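Local coordinates for protein ATP12 ATPase (Paracoccus denitrificans, PDB 2R31) that probably acts as a chaperone in the assembly of F1-ATPase, at residues P33-T36 / Q40-R43. Numbering follows the deposited sequence.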
loop_
_atom_site.group_PDB
_atom_site.type_symbol
_atom_site.label_atom_id
_atom_site.label_comp_id
_atom_site.label_asym_id
_atom_site.label_seq_id
_atom_site.Cartn_x
_atom_site.Cartn_y
_atom_site.Cartn_z
ATOM N N PRO A 33 10.267 17.031 -19.418
ATOM C CA PRO A 33 9.985 16.175 -18.272
ATOM C C PRO A 33 8.927 16.706 -17.348
ATOM O O PRO A 33 8.927 17.849 -16.870
ATOM C CB PRO A 33 11.334 16.129 -17.529
ATOM C CG PRO A 33 12.315 16.393 -18.557
ATOM C CD PRO A 33 11.695 17.438 -19.484
ATOM N N LEU A 34 7.988 15.840 -17.013
ATOM C CA LEU A 34 6.974 16.025 -15.972
ATOM C C LEU A 34 7.660 16.293 -14.650
ATOM O O LEU A 34 8.674 15.696 -14.380
ATOM C CB LEU A 34 6.125 14.726 -15.898
ATOM C CG LEU A 34 5.032 14.587 -14.887
ATOM C CD1 LEU A 34 3.963 15.652 -15.090
ATOM C CD2 LEU A 34 4.360 13.225 -15.027
ATOM N N ARG A 35 7.101 17.198 -13.864
ATOM C CA ARG A 35 7.529 17.450 -12.491
ATOM C C ARG A 35 6.421 17.073 -11.539
ATOM O O ARG A 35 5.271 16.854 -11.932
ATOM C CB ARG A 35 7.931 18.917 -12.280
ATOM C CG ARG A 35 9.207 19.266 -12.999
ATOM C CD ARG A 35 9.762 20.623 -12.861
ATOM N NE ARG A 35 11.076 20.858 -13.444
ATOM C CZ ARG A 35 12.238 20.872 -12.787
ATOM N NH1 ARG A 35 12.314 20.643 -11.471
ATOM N NH2 ARG A 35 13.356 21.110 -13.478
ATOM N N THR A 36 6.788 16.955 -10.255
ATOM C CA THR A 36 5.761 16.761 -9.242
ATOM C C THR A 36 4.987 18.054 -9.023
ATOM O O THR A 36 5.369 19.120 -9.472
ATOM C CB THR A 36 6.365 16.246 -7.938
ATOM O OG1 THR A 36 7.149 17.296 -7.361
ATOM C CG2 THR A 36 7.246 15.007 -8.151
ATOM N N GLN A 40 9.303 19.317 -8.105
ATOM C CA GLN A 40 10.475 18.468 -7.972
ATOM C C GLN A 40 10.596 17.613 -9.231
ATOM O O GLN A 40 9.570 17.303 -9.851
ATOM C CB GLN A 40 10.420 17.585 -6.738
ATOM C CG GLN A 40 10.406 18.472 -5.503
ATOM C CD GLN A 40 10.265 17.705 -4.210
ATOM O OE1 GLN A 40 10.756 16.594 -4.107
ATOM N NE2 GLN A 40 9.594 18.347 -3.275
ATOM N N PRO A 41 11.806 17.294 -9.663
ATOM C CA PRO A 41 11.918 16.417 -10.815
ATOM C C PRO A 41 11.225 15.093 -10.550
ATOM O O PRO A 41 11.379 14.497 -9.517
ATOM C CB PRO A 41 13.416 16.215 -11.029
ATOM C CG PRO A 41 14.028 17.411 -10.370
ATOM C CD PRO A 41 13.128 17.704 -9.187
ATOM N N LEU A 42 10.395 14.611 -11.467
ATOM C CA LEU A 42 9.787 13.316 -11.436
ATOM C C LEU A 42 10.779 12.372 -12.109
ATOM O O LEU A 42 10.971 12.411 -13.331
ATOM C CB LEU A 42 8.428 13.246 -12.129
ATOM C CG LEU A 42 7.729 11.893 -12.039
ATOM C CD1 LEU A 42 7.204 11.639 -10.641
ATOM C CD2 LEU A 42 6.585 11.765 -13.056
ATOM N N ARG A 43 11.439 11.517 -11.346
ATOM C CA ARG A 43 12.375 10.524 -11.833
ATOM C C ARG A 43 11.943 9.172 -11.256
ATOM O O ARG A 43 11.680 9.063 -10.064
ATOM C CB ARG A 43 13.815 10.835 -11.477
ATOM C CG ARG A 43 14.338 12.065 -12.172
ATOM C CD ARG A 43 14.521 11.946 -13.683
ATOM N NE ARG A 43 15.058 13.188 -14.238
ATOM C CZ ARG A 43 14.326 14.267 -14.543
ATOM N NH1 ARG A 43 13.015 14.285 -14.405
ATOM N NH2 ARG A 43 14.912 15.370 -15.002
HETATM O O HOH W 1 9.653 13.301 -15.644
HETATM O O HOH W 2 11.326 16.467 -14.069
#
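Thr36 and Gln40 clasp the two arms of a loop through a pair of hydrogen bonds. Thr36 N reaches Gln40 O at 2.8 Å, nearly straight (168°) and in the carbonyl plane, while Gln40 N returns a more bent bond to Thr36 OG1 at 3.0 Å. Threonine suits the place because its two branches do different work: with chi1 at 69°, OG1 meets Gln40 N and also bonds Glu80, whereas CG2, anti to the carbonyl carbon, lies 4.2 Å from Leu42 CD1. A valine here would probably leave Gln40 N and Glu80 without their shared hydroxyl partner. Leucines suit the buried side, where Leu34 and Leu42 meet through their CD2 methyls and Leu42 packs on Ala75 and Ile79 of helix 70-82. On the exposed side, the extended Arg35 chain brings NH1 within 3.8 Å of Pro41 CD and bonds Lys39 O. Arg43 NH1 bonds Leu42 O from above the carbonyl plane, and Pro41 CB lies above one face of the Arg43 guanidinium, offset toward its rim. A water links Leu34 O to Arg43 NH1. Bridged once between Arg35 and Pro41, the segments form an irregular loop leading from edge strand 32-33 of the three-stranded antiparallel sheet toward helix 47-58.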